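Local coordinates for M32 carboxypeptidase (Chitinophagaceae bacterium, PDB 7A03), which probably removes residues one at a time from the C-terminal end of peptides, as a metal-dependent carboxypeptidase of the M32 family, at residues V170-D174 with Y366-K370; L160-E165 with S415-T421; Y358-I362 with Y422-F427; V140-R144 with L372-S376. All blocks are in the same frame, centred on the assembly; numbering follows the deposited sequence.

Contact 1: residues V170-D174 with Y366-K370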
loop_
_atom_site.group_PDB
_atom_site.type_symbol
_atom_site.label_atom_id
_atom_site.label_comp_id
_atom_site.label_asym_id
_atom_site.label_seq_id
_atom_site.Cartn_x
_atom_site.Cartn_y
_atom_site.Cartn_z
ATOM N N VAL A 170 0.477 -18.949 2.640
ATOM C CA VAL A 170 1.853 -19.227 3.050
ATOM C C VAL A 170 2.630 -19.949 1.960
ATOM O O VAL A 170 3.825 -19.705 1.790
ATOM C CB VAL A 170 1.887 -19.950 4.414
ATOM C CG1 VAL A 170 3.204 -20.697 4.625
ATOM C CG2 VAL A 170 1.677 -18.955 5.530
ATOM N N ASP A 171 1.984 -20.832 1.196
ATOM C CA ASP A 171 2.697 -21.529 0.124
ATOM C C ASP A 171 3.189 -20.540 -0.930
ATOM O O ASP A 171 4.384 -20.509 -1.284
ATOM C CB ASP A 171 1.756 -22.559 -0.505
ATOM C CG ASP A 171 2.447 -23.439 -1.525
ATOM O OD1 ASP A 171 3.201 -24.348 -1.120
ATOM O OD2 ASP A 171 2.226 -23.224 -2.735
ATOM N N MET A 172 2.270 -19.695 -1.412
ATOM C CA MET A 172 2.579 -18.681 -2.414
ATOM C C MET A 172 3.642 -17.709 -1.909
ATOM O O MET A 172 4.620 -17.407 -2.609
ATOM C CB MET A 172 1.281 -17.943 -2.756
ATOM C CG MET A 172 1.449 -16.601 -3.431
ATOM S SD MET A 172 -0.037 -15.601 -3.212
ATOM C CE MET A 172 0.361 -14.189 -4.244
ATOM N N LEU A 173 3.475 -17.215 -0.682
ATOM C CA LEU A 173 4.396 -16.219 -0.153
ATOM C C LEU A 173 5.743 -16.826 0.228
ATOM O O LEU A 173 6.775 -16.162 0.098
ATOM C CB LEU A 173 3.749 -15.479 1.023
ATOM C CG LEU A 173 2.640 -14.502 0.602
ATOM C CD1 LEU A 173 2.001 -13.793 1.790
ATOM C CD2 LEU A 173 3.202 -13.480 -0.359
ATOM N N ASP A 174 5.768 -18.077 0.696
ATOM C CA ASP A 174 7.047 -18.725 0.946
ATOM C C ASP A 174 7.844 -18.828 -0.338
ATOM O O ASP A 174 9.054 -18.565 -0.353
ATOM C CB ASP A 174 6.834 -20.126 1.511
ATOM C CG ASP A 174 6.580 -20.136 3.007
ATOM O OD1 ASP A 174 6.618 -19.065 3.657
ATOM O OD2 ASP A 174 6.356 -21.253 3.530
ATOM N N TYR A 366 7.126 -10.905 7.612
ATOM C CA TYR A 366 6.333 -12.058 7.222
ATOM C C TYR A 366 6.735 -13.272 8.048
ATOM O O TYR A 366 5.882 -13.929 8.673
ATOM C CB TYR A 366 6.463 -12.288 5.712
ATOM C CG TYR A 366 5.967 -13.614 5.232
ATOM C CD1 TYR A 366 4.610 -13.871 5.092
ATOM C CD2 TYR A 366 6.867 -14.619 4.900
ATOM C CE1 TYR A 366 4.170 -15.097 4.664
ATOM C CE2 TYR A 366 6.424 -15.860 4.454
ATOM C CZ TYR A 366 5.066 -16.080 4.339
ATOM O OH TYR A 366 4.588 -17.289 3.899
ATOM N N GLU A 367 8.046 -13.524 8.162
ATOM C CA GLU A 367 8.441 -14.744 8.854
ATOM C C GLU A 367 8.036 -14.658 10.312
ATOM O O GLU A 367 7.478 -15.617 10.872
ATOM C CB GLU A 367 9.937 -15.033 8.706
ATOM C CG GLU A 367 10.437 -15.105 7.262
ATOM C CD GLU A 367 9.896 -16.290 6.466
ATOM O OE1 GLU A 367 9.392 -17.262 7.069
ATOM O OE2 GLU A 367 9.988 -16.244 5.217
ATOM N N ILE A 368 8.194 -13.472 10.904
ATOM C CA ILE A 368 7.866 -13.323 12.310
ATOM C C ILE A 368 6.375 -13.506 12.507
ATOM O O ILE A 368 5.940 -14.268 13.384
ATOM C CB ILE A 368 8.378 -11.973 12.837
ATOM C CG1 ILE A 368 9.886 -12.048 13.067
ATOM C CG2 ILE A 368 7.631 -11.564 14.107
ATOM C CD1 ILE A 368 10.518 -10.722 13.340
ATOM N N GLU A 369 5.565 -12.880 11.643
ATOM C CA GLU A 369 4.130 -13.021 11.831
ATOM C C GLU A 369 3.733 -14.469 11.673
ATOM O O GLU A 369 2.942 -14.999 12.473
ATOM C CB GLU A 369 3.348 -12.134 10.869
ATOM C CG GLU A 369 3.333 -10.691 11.289
ATOM C CD GLU A 369 2.516 -9.830 10.379
ATOM O OE1 GLU A 369 1.793 -10.385 9.525
ATOM O OE2 GLU A 369 2.601 -8.596 10.520
ATOM N N LYS A 370 4.354 -15.152 10.708
ATOM C CA LYS A 370 3.971 -16.526 10.440
ATOM C C LYS A 370 4.279 -17.392 11.646
ATOM O O LYS A 370 3.498 -18.291 11.982
ATOM C CB LYS A 370 4.700 -17.022 9.188
ATOM C CG LYS A 370 4.351 -18.447 8.780
ATOM C CD LYS A 370 5.066 -18.850 7.489
ATOM C CE LYS A 370 6.539 -18.487 7.536
ATOM N NZ LYS A 370 7.320 -19.177 6.474
#
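With chi1 at 166°, CG of Tyr366 lies opposite its backbone N, which points the phenol toward Asp174, while Lys370, one turn on, starts out the same way (chi1 -178°) and then bends at chi3 to bring NZ to the same carboxylate. The motif is a salt-bridge network between two nearly antiparallel helices of a mainly helical metallopeptidase fold, their local axes 12.2 Å apart. Asp174 OD1 accepts from both groups: Tyr366 OH donates at 2.7 Å from well above the carboxylate plane, and Lys370 NZ at 2.9 Å on the syn side from the opposite face. The same ammonium bridges back to Glu367 OE1 on its own helix, so one lysine is shared by two acids and probably eases their mutual repulsion. Replacing Asp174 by alanine is likely to leave the Tyr366 hydroxyl without this acceptor and Lys370 with Glu367 as its remaining acid in the network. Beside the polar group, Val170 packs both methyls on Lys370 CD, and helix 157-164 closes over Val170 and Leu173. Leu173 lies against the phenol carbons, its CB 3.6 Å from Tyr366 CZ and its CD1 3.8 Å from Tyr366 CE1.

Contact 2: residues L160-E165 with S415-T421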
loop_
_atom_site.group_PDB
_atom_site.type_symbol
_atom_site.label_atom_id
_atom_site.label_comp_id
_atom_site.label_asym_id
_atom_site.label_seq_id
_atom_site.Cartn_x
_atom_site.Cartn_y
_atom_site.Cartn_z
ATOM N N LEU A 160 -5.381 -14.835 8.118
ATOM C CA LEU A 160 -5.115 -13.410 8.247
ATOM C C LEU A 160 -4.572 -12.835 6.941
ATOM O O LEU A 160 -4.997 -11.753 6.517
ATOM C CB LEU A 160 -4.160 -13.170 9.421
ATOM C CG LEU A 160 -4.624 -13.805 10.746
ATOM C CD1 LEU A 160 -3.676 -13.444 11.878
ATOM C CD2 LEU A 160 -6.021 -13.328 11.079
ATOM N N LEU A 161 -3.655 -13.554 6.282
ATOM C CA LEU A 161 -3.196 -13.148 4.954
ATOM C C LEU A 161 -4.380 -12.889 4.026
ATOM O O LEU A 161 -4.465 -11.835 3.379
ATOM C CB LEU A 161 -2.248 -14.205 4.361
ATOM C CG LEU A 161 -0.873 -14.384 5.009
ATOM C CD1 LEU A 161 -0.221 -15.651 4.523
ATOM C CD2 LEU A 161 0.026 -13.176 4.737
ATOM N N ASN A 162 -5.335 -13.827 4.002
ATOM C CA ASN A 162 -6.505 -13.706 3.138
ATOM C C ASN A 162 -7.335 -12.467 3.457
ATOM O O ASN A 162 -7.948 -11.891 2.553
ATOM C CB ASN A 162 -7.359 -14.968 3.242
ATOM C CG ASN A 162 -8.519 -14.965 2.274
ATOM O OD1 ASN A 162 -8.331 -15.123 1.073
ATOM N ND2 ASN A 162 -9.730 -14.806 2.797
ATOM N N GLU A 163 -7.356 -12.046 4.724
ATOM C CA GLU A 163 -8.074 -10.834 5.106
ATOM C C GLU A 163 -7.566 -9.628 4.344
ATOM O O GLU A 163 -8.356 -8.791 3.888
ATOM C CB GLU A 163 -7.892 -10.590 6.599
ATOM C CG GLU A 163 -8.730 -11.496 7.436
ATOM C CD GLU A 163 -10.172 -11.088 7.387
ATOM O OE1 GLU A 163 -10.512 -10.084 8.043
ATOM O OE2 GLU A 163 -10.955 -11.749 6.675
ATOM N N TYR A 164 -6.246 -9.509 4.202
ATOM C CA TYR A 164 -5.693 -8.284 3.656
ATOM C C TYR A 164 -5.398 -8.388 2.173
ATOM O O TYR A 164 -5.228 -7.355 1.516
ATOM C CB TYR A 164 -4.447 -7.849 4.441
ATOM C CG TYR A 164 -4.793 -7.226 5.777
ATOM C CD1 TYR A 164 -5.380 -5.960 5.849
ATOM C CD2 TYR A 164 -4.558 -7.901 6.965
ATOM C CE1 TYR A 164 -5.714 -5.393 7.069
ATOM C CE2 TYR A 164 -4.882 -7.338 8.184
ATOM C CZ TYR A 164 -5.461 -6.090 8.235
ATOM O OH TYR A 164 -5.778 -5.541 9.456
ATOM N N GLU A 165 -5.381 -9.604 1.636
ATOM C CA GLU A 165 -5.145 -9.830 0.215
ATOM C C GLU A 165 -5.831 -11.148 -0.128
ATOM O O GLU A 165 -5.285 -12.224 0.139
ATOM C CB GLU A 165 -3.654 -9.890 -0.064
ATOM C CG GLU A 165 -3.300 -9.954 -1.520
ATOM C CD GLU A 165 -3.532 -8.636 -2.274
ATOM O OE1 GLU A 165 -3.639 -7.558 -1.650
ATOM O OE2 GLU A 165 -3.588 -8.698 -3.520
ATOM N N SER A 415 -3.146 -5.394 12.839
ATOM C CA SER A 415 -3.034 -5.627 11.401
ATOM C C SER A 415 -1.955 -6.676 11.146
ATOM O O SER A 415 -0.793 -6.375 10.867
ATOM C CB SER A 415 -2.792 -4.330 10.635
ATOM O OG SER A 415 -3.591 -3.260 11.129
ATOM N N PHE A 416 -2.363 -7.935 11.278
ATOM C CA PHE A 416 -1.531 -9.094 10.983
ATOM C C PHE A 416 -1.942 -9.639 9.622
ATOM O O PHE A 416 -3.135 -9.792 9.337
ATOM C CB PHE A 416 -1.707 -10.168 12.069
ATOM C CG PHE A 416 -0.959 -9.864 13.346
ATOM C CD1 PHE A 416 -1.403 -8.872 14.208
ATOM C CD2 PHE A 416 0.210 -10.548 13.661
ATOM C CE1 PHE A 416 -0.717 -8.590 15.378
ATOM C CE2 PHE A 416 0.899 -10.270 14.829
ATOM C CZ PHE A 416 0.443 -9.287 15.680
ATOM N N GLY A 417 -0.949 -9.967 8.796
ATOM C CA GLY A 417 -1.182 -10.345 7.425
ATOM C C GLY A 417 -1.154 -9.187 6.449
ATOM O O GLY A 417 -1.415 -9.399 5.258
ATOM N N TYR A 418 -0.828 -7.976 6.913
ATOM C CA TYR A 418 -0.844 -6.755 6.116
ATOM C C TYR A 418 0.473 -6.545 5.379
ATOM O O TYR A 418 0.488 -6.234 4.183
ATOM C CB TYR A 418 -1.112 -5.562 7.049
ATOM C CG TYR A 418 -1.453 -4.248 6.372
ATOM C CD1 TYR A 418 -0.495 -3.516 5.685
ATOM C CD2 TYR A 418 -2.736 -3.721 6.461
ATOM C CE1 TYR A 418 -0.813 -2.306 5.080
ATOM C CE2 TYR A 418 -3.062 -2.518 5.863
ATOM C CZ TYR A 418 -2.105 -1.823 5.172
ATOM O OH TYR A 418 -2.446 -0.629 4.580
ATOM N N PHE A 419 1.585 -6.718 6.083
ATOM C CA PHE A 419 2.879 -6.372 5.505
ATOM C C PHE A 419 3.154 -6.992 4.131
ATOM O O PHE A 419 3.707 -6.280 3.266
ATOM C CB PHE A 419 4.005 -6.716 6.494
ATOM C CG PHE A 419 4.189 -5.711 7.598
ATOM C CD1 PHE A 419 4.548 -4.400 7.314
ATOM C CD2 PHE A 419 4.046 -6.091 8.928
ATOM C CE1 PHE A 419 4.728 -3.467 8.350
ATOM C CE2 PHE A 419 4.231 -5.175 9.955
ATOM C CZ PHE A 419 4.576 -3.862 9.667
ATOM N N PRO A 420 2.829 -8.266 3.858
ATOM C CA PRO A 420 3.185 -8.821 2.542
ATOM C C PRO A 420 2.630 -8.019 1.374
ATOM O O PRO A 420 3.259 -8.002 0.305
ATOM C CB PRO A 420 2.610 -10.246 2.584
ATOM C CG PRO A 420 2.563 -10.588 4.025
ATOM C CD PRO A 420 2.231 -9.299 4.734
ATOM N N THR A 421 1.488 -7.334 1.555
ATOM C CA THR A 421 0.895 -6.600 0.442
ATOM C C THR A 421 1.843 -5.544 -0.114
ATOM O O THR A 421 1.825 -5.291 -1.324
ATOM C CB THR A 421 -0.458 -5.991 0.820
ATOM O OG1 THR A 421 -0.287 -5.009 1.848
ATOM C CG2 THR A 421 -1.409 -7.080 1.294
HETATM O O HOH W 1 -1.721 -10.663 2.696
#
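The carbonyl oxygen of Leu161, near the end of helix 157-164, is gripped by three donors: the backbone N of Tyr164, the backbone N of Glu165, and a water that reaches across to the facing segment. That water lies 3.1 Å from Leu161 O and 2.9 Å from Gly417 O and donates to both, tying the last helical turn to the loop that leads into helix 420-439. Gly417 has positive phi and its CA 4.2 Å from that of Leu161; a CB here would clash with Leu160 O and Leu161 N. Beside it Tyr164, with CG anti to its carbonyl carbon (chi1 -76°), spreads its ring along the loop. The edge of the Tyr418 ring meets a face of Tyr164 in a T-shaped pair, centroids 5.1 Å apart and planes at 62°, and Tyr418 CB makes a CH-pi contact over that ring. At the rim of Tyr164, Phe416 O lies in the ring plane, 3.2 Å from CE2. A serine in place of Tyr164 would probably open a gap against Tyr418 and leave Ser415 and the Phe416 carbonyl without their aromatic neighbour. Thr421 CG2 packs on Glu165, whose carboxylate is held by Ser292 and Gly294. The whole is a helix end docked on a glycine-containing loop, with an edge-to-face tyrosine pair beside the close backbone approach.

Contact 3: residues Y358-I362 with Y422-F427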
loop_
_atom_site.group_PDB
_atom_site.type_symbol
_atom_site.label_atom_id
_atom_site.label_comp_id
_atom_site.label_asym_id
_atom_site.label_seq_id
_atom_site.Cartn_x
_atom_site.Cartn_y
_atom_site.Cartn_z
ATOM N N TYR A 358 14.007 -2.934 0.783
ATOM C CA TYR A 358 12.652 -2.888 1.337
ATOM C C TYR A 358 12.077 -4.287 1.536
ATOM O O TYR A 358 11.448 -4.580 2.566
ATOM C CB TYR A 358 11.734 -2.099 0.391
ATOM C CG TYR A 358 10.366 -1.784 0.973
ATOM C CD1 TYR A 358 9.310 -2.690 0.858
ATOM C CD2 TYR A 358 10.136 -0.588 1.634
ATOM C CE1 TYR A 358 8.072 -2.419 1.399
ATOM C CE2 TYR A 358 8.898 -0.296 2.173
ATOM C CZ TYR A 358 7.871 -1.213 2.046
ATOM O OH TYR A 358 6.628 -0.940 2.581
ATOM N N HIS A 359 12.301 -5.172 0.565
ATOM C CA HIS A 359 11.641 -6.466 0.595
ATOM C C HIS A 359 12.215 -7.394 1.653
ATOM O O HIS A 359 11.488 -8.254 2.161
ATOM C CB HIS A 359 11.569 -7.030 -0.821
ATOM C CG HIS A 359 10.979 -6.039 -1.771
ATOM N ND1 HIS A 359 9.644 -5.688 -1.726
ATOM C CD2 HIS A 359 11.548 -5.243 -2.708
ATOM C CE1 HIS A 359 9.411 -4.743 -2.621
ATOM N NE2 HIS A 359 10.547 -4.459 -3.236
ATOM N N PHE A 360 13.459 -7.168 2.083
ATOM C CA PHE A 360 13.929 -7.910 3.247
ATOM C C PHE A 360 13.177 -7.491 4.503
ATOM O O PHE A 360 12.769 -8.351 5.301
ATOM C CB PHE A 360 15.436 -7.774 3.403
ATOM C CG PHE A 360 16.205 -8.538 2.363
ATOM C CD1 PHE A 360 16.449 -7.980 1.117
ATOM C CD2 PHE A 360 16.617 -9.836 2.605
ATOM C CE1 PHE A 360 17.133 -8.698 0.147
ATOM C CE2 PHE A 360 17.295 -10.549 1.644
ATOM C CZ PHE A 360 17.550 -9.982 0.420
ATOM N N HIS A 361 12.937 -6.183 4.661
ATOM C CA HIS A 361 12.098 -5.717 5.765
ATOM C C HIS A 361 10.769 -6.462 5.755
ATOM O O HIS A 361 10.326 -7.003 6.783
ATOM C CB HIS A 361 11.862 -4.207 5.646
ATOM C CG HIS A 361 13.096 -3.368 5.814
ATOM N ND1 HIS A 361 13.527 -2.893 7.041
ATOM C CD2 HIS A 361 13.963 -2.876 4.899
ATOM C CE1 HIS A 361 14.624 -2.175 6.872
ATOM N NE2 HIS A 361 14.910 -2.150 5.581
ATOM N N ILE A 362 10.163 -6.588 4.569
ATOM C CA ILE A 362 8.855 -7.231 4.537
ATOM C C ILE A 362 9.016 -8.701 4.856
ATOM O O ILE A 362 8.228 -9.282 5.622
ATOM C CB ILE A 362 8.158 -6.996 3.186
ATOM C CG1 ILE A 362 7.917 -5.506 2.946
ATOM C CG2 ILE A 362 6.844 -7.760 3.105
ATOM C CD1 ILE A 362 6.886 -4.883 3.887
ATOM N N TYR A 422 2.695 -4.942 0.727
ATOM C CA TYR A 422 3.632 -3.953 0.193
ATOM C C TYR A 422 4.522 -4.580 -0.875
ATOM O O TYR A 422 4.647 -4.050 -1.995
ATOM C CB TYR A 422 4.500 -3.347 1.301
ATOM C CG TYR A 422 3.781 -2.530 2.348
ATOM C CD1 TYR A 422 3.416 -1.209 2.108
ATOM C CD2 TYR A 422 3.507 -3.074 3.593
ATOM C CE1 TYR A 422 2.786 -0.463 3.076
ATOM C CE2 TYR A 422 2.866 -2.339 4.567
ATOM C CZ TYR A 422 2.508 -1.034 4.302
ATOM O OH TYR A 422 1.876 -0.295 5.289
ATOM N N SER A 423 5.107 -5.742 -0.563
ATOM C CA SER A 423 5.960 -6.401 -1.542
ATOM C C SER A 423 5.154 -6.879 -2.723
ATOM O O SER A 423 5.602 -6.740 -3.866
ATOM C CB SER A 423 6.740 -7.569 -0.941
ATOM O OG SER A 423 7.755 -7.075 -0.089
ATOM N N LEU A 424 3.946 -7.399 -2.479
ATOM C CA LEU A 424 3.137 -7.834 -3.606
ATOM C C LEU A 424 2.911 -6.664 -4.552
ATOM O O LEU A 424 3.038 -6.808 -5.777
ATOM C CB LEU A 424 1.807 -8.408 -3.112
ATOM C CG LEU A 424 1.849 -9.731 -2.334
ATOM C CD1 LEU A 424 0.449 -10.136 -1.856
ATOM C CD2 LEU A 424 2.450 -10.819 -3.196
ATOM N N GLY A 425 2.659 -5.478 -3.986
ATOM C CA GLY A 425 2.441 -4.319 -4.826
ATOM C C GLY A 425 3.631 -4.083 -5.727
ATOM O O GLY A 425 3.491 -3.959 -6.950
ATOM N N SER A 426 4.833 -4.103 -5.136
ATOM C CA SER A 426 6.033 -3.840 -5.928
ATOM C C SER A 426 6.192 -4.869 -7.034
ATOM O O SER A 426 6.563 -4.530 -8.176
ATOM C CB SER A 426 7.251 -3.856 -5.007
ATOM O OG SER A 426 7.188 -2.815 -4.045
ATOM N N PHE A 427 5.894 -6.136 -6.724
ATOM C CA PHE A 427 6.155 -7.172 -7.709
ATOM C C PHE A 427 5.113 -7.114 -8.812
ATOM O O PHE A 427 5.451 -7.238 -10.003
ATOM C CB PHE A 427 6.262 -8.546 -7.038
ATOM C CG PHE A 427 7.275 -8.593 -5.917
ATOM C CD1 PHE A 427 8.344 -7.706 -5.879
ATOM C CD2 PHE A 427 7.146 -9.515 -4.886
ATOM C CE1 PHE A 427 9.268 -7.732 -4.832
ATOM C CE2 PHE A 427 8.074 -9.548 -3.839
ATOM C CZ PHE A 427 9.130 -8.656 -3.813
HETATM O O HOH W 2 9.664 -1.866 -4.305
#
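His359 and Ser423 meet where the helices containing 358-362 and 422-427 come closest, their CA atoms 6.1 Å apart. With CG anti to its carbonyl carbon (chi1 -52°), the histidine extends its imidazole toward the other helix, and ND1 lies 2.9 Å from Ser423 OG in a nearly straight hydrogen bond (171°). The serine oxygen is in the ring plane, as is Ser426 OG farther round the edge. A water links the far nitrogen to this second serine, 2.9 Å from His359 NE2 and 2.7 Å from Ser426 OG. Phe427 comes from the opposite direction and puts CE1 over the centre of one imidazole face, 3.6 Å above its plane; the two rings are oblique to each other. Thus ND1 has the serine and NE2 the water, while Phe427 covers a face.

One turn along, Ile362 wraps the same serine, with CB 3.3 Å from Ser423 OG, and turns CD1 onto Tyr422 CB and CD2. Tyr358 has CG anti to its backbone N (chi1 -170°), which carries Tyr358 OH over a face of the Tyr422 ring, 3.3 Å from Tyr422 CD1. That hydroxyl hydrogen-bonds to Arg350, whose charge also makes a cation-pi contact with Tyr422, while the Tyr422 hydroxyl goes to His410. The chemistry therefore implies a polar seam inside a buried helix pair: Ser423 and the water satisfy the two imidazole nitrogens and are likely to fix the ring's rotation, with aromatic and aliphatic carbon packed around them.

Contact 4: residues V140-R144 with L372-S376; sequences VELKR and LIDGS
Arg144 lies across the end of helix 358-374 and turns one flat face of its guanidinium to the backbone there. Gly375 CA sits 3.8 Å above that plane, displaced from its centre, and the carbonyl carbon of Asp374 lies over the same group. The side chain leaves with CG anti to its carbonyl carbon and bends at chi3 (56°), which tips the flat group over the glycine, while its CD lies 3.8 Å from Leu372 O. Gly375 has positive phi, as suits the first residue beyond the helix, and a CB would be tight against Arg144 NH2. The residue before it, Asp374, accepts at OD1 from the backbone N of Ser376 at 2.7 Å, an Asx turn, and from Ser376 OG at 2.8 Å through its syn lone pair. The rest is mainly carbon contact: Val140 CG1 lies against the backbone carbonyl of Leu372, 3.5 Å from its O, and Ile373 reaches back with CD1 to Lys143 CB, 3.8 Å away. The Lys143 ammonium leads off to Gly414 O and Glu146. Helix 129-150 lies against the C-terminal end of helix 358-374, with Phe416 and helix 157-164 packed beside Lys143 and Ile373 and helix 103-126 touching Leu142.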
loop_
_atom_site.group_PDB
_atom_site.type_symbol
_atom_site.label_atom_id
_atom_site.label_comp_id
_atom_site.label_asym_id
_atom_site.label_seq_id
_atom_site.Cartn_x
_atom_site.Cartn_y
_atom_site.Cartn_z
ATOM N N VAL A 140 -1.622 -11.281 20.052
ATOM C CA VAL A 140 -1.301 -12.487 19.297
ATOM C C VAL A 140 -2.233 -13.633 19.679
ATOM O O VAL A 140 -2.694 -14.391 18.814
ATOM C CB VAL A 140 0.188 -12.854 19.477
ATOM C CG1 VAL A 140 0.479 -14.261 18.946
ATOM C CG2 VAL A 140 1.061 -11.833 18.775
ATOM N N GLU A 141 -2.504 -13.797 20.983
ATOM C CA GLU A 141 -3.451 -14.824 21.415
ATOM C C GLU A 141 -4.808 -14.636 20.742
ATOM O O GLU A 141 -5.405 -15.593 20.216
ATOM C CB GLU A 141 -3.620 -14.777 22.936
ATOM C CG GLU A 141 -2.362 -15.043 23.740
ATOM C CD GLU A 141 -2.650 -15.266 25.217
ATOM O OE1 GLU A 141 -3.803 -15.032 25.646
ATOM O OE2 GLU A 141 -1.718 -15.666 25.951
ATOM N N LEU A 142 -5.306 -13.396 20.742
ATOM C CA LEU A 142 -6.611 -13.145 20.139
ATOM C C LEU A 142 -6.579 -13.381 18.632
ATOM O O LEU A 142 -7.553 -13.879 18.050
ATOM C CB LEU A 142 -7.105 -11.745 20.499
ATOM C CG LEU A 142 -7.535 -11.600 21.968
ATOM C CD1 LEU A 142 -7.866 -10.157 22.325
ATOM C CD2 LEU A 142 -8.722 -12.507 22.241
ATOM N N LYS A 143 -5.450 -13.081 17.991
ATOM C CA LYS A 143 -5.355 -13.276 16.548
ATOM C C LYS A 143 -5.376 -14.755 16.194
ATOM O O LYS A 143 -5.946 -15.152 15.171
ATOM C CB LYS A 143 -4.088 -12.603 16.020
ATOM C CG LYS A 143 -4.201 -11.104 15.919
ATOM C CD LYS A 143 -5.028 -10.715 14.696
ATOM C CE LYS A 143 -5.809 -9.446 14.923
ATOM N NZ LYS A 143 -6.418 -9.050 13.627
ATOM N N ARG A 144 -4.764 -15.596 17.033
ATOM C CA ARG A 144 -4.848 -17.034 16.792
ATOM C C ARG A 144 -6.283 -17.538 16.948
ATOM O O ARG A 144 -6.783 -18.307 16.100
ATOM C CB ARG A 144 -3.864 -17.785 17.692
ATOM C CG ARG A 144 -2.444 -17.198 17.605
ATOM C CD ARG A 144 -1.460 -17.960 18.463
ATOM N NE ARG A 144 -1.450 -19.371 18.115
ATOM C CZ ARG A 144 -0.886 -20.316 18.856
ATOM N NH1 ARG A 144 -0.277 -19.993 19.988
ATOM N NH2 ARG A 144 -0.929 -21.577 18.459
ATOM N N LEU A 372 4.511 -16.167 14.836
ATOM C CA LEU A 372 3.684 -15.749 15.963
ATOM C C LEU A 372 2.319 -16.408 15.889
ATOM O O LEU A 372 1.763 -16.831 16.913
ATOM C CB LEU A 372 3.540 -14.229 15.983
ATOM C CG LEU A 372 4.781 -13.419 16.380
ATOM C CD1 LEU A 372 4.515 -11.934 16.193
ATOM C CD2 LEU A 372 5.209 -13.706 17.817
ATOM N N ILE A 373 1.786 -16.543 14.676
ATOM C CA ILE A 373 0.426 -17.036 14.511
ATOM C C ILE A 373 0.366 -18.560 14.541
ATOM O O ILE A 373 -0.643 -19.133 14.972
ATOM C CB ILE A 373 -0.203 -16.421 13.249
ATOM C CG1 ILE A 373 -0.236 -14.896 13.382
ATOM C CG2 ILE A 373 -1.607 -16.955 13.028
ATOM C CD1 ILE A 373 -1.012 -14.399 14.603
ATOM N N ASP A 374 1.419 -19.249 14.096
ATOM C CA ASP A 374 1.416 -20.705 14.203
ATOM C C ASP A 374 1.887 -21.209 15.560
ATOM O O ASP A 374 1.709 -22.396 15.858
ATOM C CB ASP A 374 2.133 -21.384 13.022
ATOM C CG ASP A 374 3.653 -21.213 13.043
ATOM O OD1 ASP A 374 4.239 -20.869 14.090
ATOM O OD2 ASP A 374 4.272 -21.442 11.980
ATOM N N GLY A 375 2.454 -20.339 16.390
ATOM C CA GLY A 375 2.928 -20.716 17.700
ATOM C C GLY A 375 4.397 -21.068 17.776
ATOM O O GLY A 375 4.887 -21.366 18.873
ATOM N N SER A 376 5.117 -21.041 16.655
ATOM C CA SER A 376 6.516 -21.450 16.662
ATOM C C SER A 376 7.446 -20.345 17.139
ATOM O O SER A 376 8.574 -20.634 17.546
ATOM C CB SER A 376 6.939 -21.940 15.276
ATOM O OG SER A 376 7.005 -20.864 14.357
#

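Helix 358-374 meets helix 420-439 in contact 3, helix 170-192 in contact 1 and helix 129-150 in contact 4; contact 2 joins helix 157-164 to the loop before helix 420-439 and that helix's first residues. Contacts 2 and 3 lie deepest, about 11 and 10 Å from the chain's centre to their own, and rely on aromatic rings and a single bridging water each. Contact 1 is also buried but carries a salt-bridge network, whereas contact 4, about 24 Å out, has an exposed arginine over a helix end. Glu369 OE1 probably hydrogen-bonds to Gly417 N, tying contact 1 to contact 2, and Phe416 packs on Val140, Lys143 and Ile373 of contact 4.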